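Local atomic coordinates of Lip_vut3, C2L (Metagenome, PDB entry 6NKD), a protein that probably hydrolyses lipid esters as a lipase of the GDSL family, in the SGNH hydrolase clan. Residues Y91-L101 / E144-G152. Numbering follows the deposited sequence.
Sequences YEKEKDEHVFL and ELADKWISG
The indole of W149 lies against F100, whose CB sits over the six-membered ring, 3.4 Å from its centroid. The F100 ring and the five-membered ring of the indole are nearly parallel, their planes 12° apart, but slid past each other with little overlap, so the phenyl runs back beside W149 CB. L145 CG covers the opposite indole face. The six-membered ring turns its edge toward the face of Y91, offset, with planes at 88° and CH2 nearest Y91 CB. W149 is thus a knob among Y91, V99, F100 and L101, a wide flat wedge suited to the angle where helix 81-94 turns into helix 98-122. In L145, CG anti to the backbone N (chi1 -174°) helps to bring CD2 over the centre of the Y91 ring, 3.3 Å from the centroid, in a CH-pi contact; K95 CA lies on the other face. A branched leucine suits this place because CD1 also packs on the aliphatic E97 CG (3.8 Å). D96 OD1 accepts from H98 N in a capping bond at the turn leading into the second helix. E97 OE1 and K148 NZ stand 4.2 Å apart, too far for a salt bridge. With W149 cut back to an alanine, a gap is likely to open between Y91 and F100, each ring losing its aromatic partner. The Y91, F100, W149 aromatic cluster joins peripheral helices of the SGNH hydrolase fold, the F100 side chain about 9 Å from that of N82, a probable substrate-binding residue. With no hydrogen bond linking the segments, cohesion here rests on shape and dispersion more than on polar pairing.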
ATOM      1  N   TYR A  91      13.521 -26.759   5.128  1.00 70.46           N
ATOM      2  CA  TYR A  91      13.691 -28.129   4.658  1.00 72.99           C
ATOM      3  C   TYR A  91      14.494 -28.177   3.365  1.00 73.64           C
ATOM      4  O   TYR A  91      15.243 -29.133   3.137  1.00 74.90           O
ATOM      5  CB  TYR A  91      12.330 -28.800   4.461  1.00 72.23           C
ATOM      6  CG  TYR A  91      12.431 -30.234   3.989  1.00 74.28           C
ATOM      7  CD1 TYR A  91      12.513 -31.281   4.898  1.00 77.35           C
ATOM      8  CD2 TYR A  91      12.457 -30.541   2.634  1.00 73.74           C
ATOM      9  CE1 TYR A  91      12.612 -32.593   4.472  1.00 79.33           C
ATOM     10  CE2 TYR A  91      12.560 -31.850   2.198  1.00 75.34           C
ATOM     11  CZ  TYR A  91      12.634 -32.871   3.121  1.00 79.15           C
ATOM     12  OH  TYR A  91      12.734 -34.175   2.693  1.00 82.75           O
ATOM     13  N   GLU A  92      14.353 -27.161   2.510  1.00 73.61           N
ATOM     14  CA  GLU A  92      15.102 -27.144   1.259  1.00 75.24           C
ATOM     15  C   GLU A  92      16.604 -27.109   1.507  1.00 74.99           C
ATOM     16  O   GLU A  92      17.378 -27.632   0.697  1.00 75.00           O
ATOM     17  CB  GLU A  92      14.678 -25.947   0.409  1.00 79.92           C
ATOM     18  CG  GLU A  92      15.196 -25.984  -1.022  1.00 87.56           C
ATOM     19  CD  GLU A  92      14.361 -26.876  -1.923  1.00 93.81           C
ATOM     20  OE1 GLU A  92      14.753 -27.077  -3.093  1.00 96.79           O
ATOM     21  OE2 GLU A  92      13.310 -27.373  -1.464  1.00 94.91           O
ATOM     22  N   LYS A  93      17.035 -26.510   2.617  1.00 74.87           N
ATOM     23  CA  LYS A  93      18.458 -26.418   2.924  1.00 76.87           C
ATOM     24  C   LYS A  93      18.932 -27.550   3.828  1.00 78.52           C
ATOM     25  O   LYS A  93      20.008 -28.112   3.598  1.00 80.29           O
ATOM     26  CB  LYS A  93      18.775 -25.066   3.573  1.00 77.69           C
ATOM     27  CG  LYS A  93      20.268 -24.758   3.655  1.00 81.22           C
ATOM     28  CD  LYS A  93      20.553 -23.380   4.243  1.00 83.29           C
ATOM     29  CE  LYS A  93      20.611 -23.414   5.765  1.00 85.34           C
ATOM     30  NZ  LYS A  93      21.102 -22.126   6.334  1.00 88.28           N
ATOM     31  N   GLU A  94      18.148 -27.909   4.845  1.00 78.35           N
ATOM     32  CA  GLU A  94      18.587 -28.877   5.843  1.00 81.30           C
ATOM     33  C   GLU A  94      17.999 -30.269   5.653  1.00 81.53           C
ATOM     34  O   GLU A  94      18.541 -31.230   6.213  1.00 83.03           O
ATOM     35  CB  GLU A  94      18.246 -28.370   7.251  1.00 82.83           C
ATOM     36  CG  GLU A  94      18.866 -27.017   7.574  1.00 84.92           C
ATOM     37  CD  GLU A  94      18.649 -26.599   9.014  1.00 88.12           C
ATOM     38  OE1 GLU A  94      17.891 -27.291   9.727  1.00 88.38           O
ATOM     39  OE2 GLU A  94      19.237 -25.581   9.435  1.00 90.79           O
ATOM     40  N   LYS A  95      16.912 -30.402   4.890  1.00 80.82           N
ATOM     41  CA  LYS A  95      16.290 -31.696   4.595  1.00 82.49           C
ATOM     42  C   LYS A  95      15.857 -32.428   5.862  1.00 87.56           C
ATOM     43  O   LYS A  95      15.796 -33.660   5.891  1.00 89.51           O
ATOM     44  CB  LYS A  95      17.216 -32.579   3.751  1.00 82.81           C
ATOM     45  CG  LYS A  95      17.518 -32.012   2.373  1.00 80.01           C
ATOM     46  CD  LYS A  95      16.312 -32.104   1.448  1.00 76.95           C
ATOM     47  CE  LYS A  95      16.277 -33.434   0.710  1.00 77.77           C
ATOM     48  NZ  LYS A  95      17.446 -33.588  -0.203  1.00 79.07           N
ATOM     49  N   ASP A  96      15.547 -31.680   6.917  1.00 91.00           N
ATOM     50  CA  ASP A  96      15.047 -32.255   8.159  1.00 96.00           C
ATOM     51  C   ASP A  96      13.524 -32.250   8.122  1.00 96.88           C
ATOM     52  O   ASP A  96      12.902 -31.186   8.025  1.00 94.39           O
ATOM     53  CB  ASP A  96      15.565 -31.473   9.366  1.00 99.00           C
ATOM     54  CG  ASP A  96      15.220 -32.138  10.688  1.00103.92           C
ATOM     55  OD1 ASP A  96      14.625 -33.237  10.673  1.00104.97           O
ATOM     56  OD2 ASP A  96      15.547 -31.559  11.745  1.00107.50           O
ATOM     57  N   GLU A  97      12.926 -33.438   8.197  1.00101.30           N
ATOM     58  CA  GLU A  97      11.476 -33.568   8.144  1.00102.68           C
ATOM     59  C   GLU A  97      10.802 -33.182   9.455  1.00103.48           C
ATOM     60  O   GLU A  97       9.570 -33.082   9.495  1.00102.11           O
ATOM     61  CB  GLU A  97      11.107 -35.004   7.761  1.00108.79           C
ATOM     62  CG  GLU A  97       9.768 -35.152   7.063  1.00110.94           C
ATOM     63  CD  GLU A  97       9.590 -36.527   6.448  1.00117.41           C
ATOM     64  OE1 GLU A  97       8.693 -36.686   5.594  1.00117.88           O
ATOM     65  OE2 GLU A  97      10.349 -37.448   6.817  1.00122.19           O
ATOM     66  N   HIS A  98      11.575 -32.952  10.516  1.00114.93           N
ATOM     67  CA  HIS A  98      11.038 -32.590  11.820  1.00114.72           C
ATOM     68  C   HIS A  98      10.821 -31.091  11.985  1.00110.52           C
ATOM     69  O   HIS A  98      10.106 -30.684  12.906  1.00110.01           O
ATOM     70  CB  HIS A  98      11.979 -33.099  12.922  1.00118.56           C
ATOM     71  CG  HIS A  98      11.529 -32.765  14.312  1.00118.63           C
ATOM     72  ND1 HIS A  98      10.449 -33.374  14.911  1.00119.69           N
ATOM     73  CD2 HIS A  98      12.013 -31.880  15.216  1.00118.12           C
ATOM     74  CE1 HIS A  98      10.287 -32.881  16.126  1.00119.88           C
ATOM     75  NE2 HIS A  98      11.222 -31.974  16.337  1.00119.17           N
ATOM     76  N   VAL A  99      11.399 -30.263  11.109  1.00107.51           N
ATOM     77  CA  VAL A  99      11.370 -28.818  11.320  1.00103.94           C
ATOM     78  C   VAL A  99       9.945 -28.280  11.287  1.00101.58           C
ATOM     79  O   VAL A  99       9.612 -27.342  12.021  1.00100.80           O
ATOM     80  CB  VAL A  99      12.270 -28.104  10.288  1.00101.87           C
ATOM     81  CG1 VAL A  99      11.767 -28.334   8.871  1.00101.15           C
ATOM     82  CG2 VAL A  99      12.354 -26.614  10.595  1.00 99.09           C
ATOM     83  N   PHE A 100       9.076 -28.863  10.458  1.00101.20           N
ATOM     84  CA  PHE A 100       7.702 -28.379  10.404  1.00 99.56           C
ATOM     85  C   PHE A 100       6.850 -28.993  11.507  1.00 99.87           C
ATOM     86  O   PHE A 100       5.962 -28.324  12.045  1.00 97.75           O
ATOM     87  CB  PHE A 100       7.080 -28.669   9.037  1.00100.79           C
ATOM     88  CG  PHE A 100       5.643 -28.229   8.915  1.00101.45           C
ATOM     89  CD1 PHE A 100       5.327 -26.916   8.603  1.00100.94           C
ATOM     90  CD2 PHE A 100       4.607 -29.129   9.118  1.00103.65           C
ATOM     91  CE1 PHE A 100       4.007 -26.509   8.495  1.00100.89           C
ATOM     92  CE2 PHE A 100       3.285 -28.727   9.009  1.00102.97           C
ATOM     93  CZ  PHE A 100       2.985 -27.416   8.697  1.00101.27           C
ATOM     94  N   LEU A 101       7.103 -30.258  11.849  1.00102.48           N
ATOM     95  CA  LEU A 101       6.326 -30.901  12.905  1.00104.28           C
ATOM     96  C   LEU A 101       6.499 -30.173  14.232  1.00104.60           C
ATOM     97  O   LEU A 101       5.555 -30.078  15.025  1.00105.43           O
ATOM     98  CB  LEU A 101       6.726 -32.370  13.038  1.00107.08           C
ATOM     99  CG  LEU A 101       6.567 -33.252  11.796  1.00106.73           C
ATOM    100  CD1 LEU A 101       6.626 -34.723  12.180  1.00110.38           C
ATOM    101  CD2 LEU A 101       5.276 -32.939  11.051  1.00103.83           C
ATOM    102  N   GLU A 144       4.732 -33.363  -2.446  1.00 65.93           N
ATOM    103  CA  GLU A 144       4.079 -34.309  -1.547  1.00 67.79           C
ATOM    104  C   GLU A 144       4.387 -34.000  -0.088  1.00 66.26           C
ATOM    105  O   GLU A 144       3.529 -34.182   0.783  1.00 65.78           O
ATOM    106  CB  GLU A 144       4.493 -35.740  -1.888  1.00 72.32           C
ATOM    107  CG  GLU A 144       3.801 -36.305  -3.116  1.00 77.49           C
ATOM    108  CD  GLU A 144       3.598 -37.805  -3.024  1.00 84.70           C
ATOM    109  OE1 GLU A 144       3.170 -38.413  -4.028  1.00 86.28           O
ATOM    110  OE2 GLU A 144       3.862 -38.373  -1.944  1.00 87.05           O
ATOM    111  N   LEU A 145       5.603 -33.533   0.200  1.00 65.93           N
ATOM    112  CA  LEU A 145       5.951 -33.201   1.577  1.00 65.75           C
ATOM    113  C   LEU A 145       5.095 -32.054   2.097  1.00 62.62           C
ATOM    114  O   LEU A 145       4.713 -32.036   3.273  1.00 61.97           O
ATOM    115  CB  LEU A 145       7.433 -32.850   1.681  1.00 67.19           C
ATOM    116  CG  LEU A 145       7.922 -32.622   3.113  1.00 68.57           C
ATOM    117  CD1 LEU A 145       8.045 -33.944   3.858  1.00 70.58           C
ATOM    118  CD2 LEU A 145       9.232 -31.864   3.125  1.00 69.05           C
ATOM    119  N   ALA A 146       4.783 -31.084   1.234  1.00 61.13           N
ATOM    120  CA  ALA A 146       3.893 -30.003   1.638  1.00 59.24           C
ATOM    121  C   ALA A 146       2.488 -30.525   1.909  1.00 59.86           C
ATOM    122  O   ALA A 146       1.830 -30.090   2.860  1.00 59.39           O
ATOM    123  CB  ALA A 146       3.867 -28.913   0.568  1.00 57.33           C
ATOM    124  N   ASP A 147       2.014 -31.464   1.088  1.00 61.24           N
ATOM    125  CA  ASP A 147       0.686 -32.025   1.304  1.00 63.06           C
ATOM    126  C   ASP A 147       0.651 -32.887   2.560  1.00 65.57           C
ATOM    127  O   ASP A 147      -0.317 -32.838   3.327  1.00 65.83           O
ATOM    128  CB  ASP A 147       0.255 -32.835   0.081  1.00 64.03           C
ATOM    129  CG  ASP A 147      -1.223 -33.173   0.099  1.00 65.18           C
ATOM    130  OD1 ASP A 147      -2.045 -32.253  -0.098  1.00 64.42           O
ATOM    131  OD2 ASP A 147      -1.562 -34.356   0.307  1.00 67.53           O
ATOM    132  N   LYS A 148       1.701 -33.679   2.786  1.00 67.61           N
ATOM    133  CA  LYS A 148       1.755 -34.518   3.980  1.00 70.39           C
ATOM    134  C   LYS A 148       1.854 -33.673   5.243  1.00 69.15           C
ATOM    135  O   LYS A 148       1.193 -33.966   6.246  1.00 69.99           O
ATOM    136  CB  LYS A 148       2.938 -35.483   3.883  1.00 72.98           C
ATOM    137  CG  LYS A 148       3.101 -36.409   5.078  1.00 75.94           C
ATOM    138  CD  LYS A 148       4.286 -37.344   4.882  1.00 78.90           C
ATOM    139  CE  LYS A 148       4.376 -38.382   5.992  1.00 82.23           C
ATOM    140  NZ  LYS A 148       5.486 -39.350   5.761  1.00 84.27           N
ATOM    141  N   TRP A 149       2.673 -32.620   5.209  1.00 67.83           N
ATOM    142  CA  TRP A 149       2.832 -31.760   6.377  1.00 67.59           C
ATOM    143  C   TRP A 149       1.516 -31.086   6.746  1.00 65.42           C
ATOM    144  O   TRP A 149       1.121 -31.063   7.917  1.00 67.85           O
ATOM    145  CB  TRP A 149       3.912 -30.711   6.107  1.00 69.81           C
ATOM    146  CG  TRP A 149       5.307 -31.169   6.412  1.00 76.58           C
ATOM    147  CD1 TRP A 149       5.677 -32.351   6.984  1.00 81.65           C
ATOM    148  CD2 TRP A 149       6.519 -30.445   6.165  1.00 78.94           C
ATOM    149  NE1 TRP A 149       7.045 -32.409   7.108  1.00 83.90           N
ATOM    150  CE2 TRP A 149       7.585 -31.250   6.614  1.00 81.27           C
ATOM    151  CE3 TRP A 149       6.806 -29.194   5.610  1.00 76.99           C
ATOM    152  CZ2 TRP A 149       8.916 -30.846   6.524  1.00 81.15           C
ATOM    153  CZ3 TRP A 149       8.128 -28.794   5.521  1.00 77.51           C
ATOM    154  CH2 TRP A 149       9.166 -29.618   5.976  1.00 79.53           C
ATOM    155  N   ILE A 150       0.821 -30.535   5.750  1.00 60.79           N
ATOM    156  CA  ILE A 150      -0.400 -29.785   6.019  1.00 57.98           C
ATOM    157  C   ILE A 150      -1.540 -30.721   6.401  1.00 59.69           C
ATOM    158  O   ILE A 150      -2.383 -30.375   7.238  1.00 59.78           O
ATOM    159  CB  ILE A 150      -0.740 -28.906   4.801  1.00 55.35           C
ATOM    160  CG1 ILE A 150       0.354 -27.851   4.609  1.00 53.57           C
ATOM    161  CG2 ILE A 150      -2.103 -28.248   4.956  1.00 53.63           C
ATOM    162  CD1 ILE A 150       0.125 -26.917   3.446  1.00 51.69           C
ATOM    163  N   SER A 151      -1.578 -31.923   5.819  1.00 60.02           N
ATOM    164  CA  SER A 151      -2.601 -32.889   6.204  1.00 61.21           C
ATOM    165  C   SER A 151      -2.439 -33.312   7.659  1.00 63.28           C
ATOM    166  O   SER A 151      -3.432 -33.493   8.373  1.00 64.22           O
ATOM    167  CB  SER A 151      -2.550 -34.109   5.285  1.00 61.97           C
ATOM    168  OG  SER A 151      -2.772 -33.744   3.933  1.00 60.55           O
ATOM    169  N   GLY A 152      -1.195 -33.474   8.115  1.00 62.72           N
ATOM    170  CA  GLY A 152      -0.973 -33.854   9.499  1.00 64.41           C
ATOM    171  C   GLY A 152      -1.369 -32.759  10.470  1.00 63.35           C
ATOM    172  O   GLY A 152      -1.920 -33.033  11.539  1.00 65.12           O
TER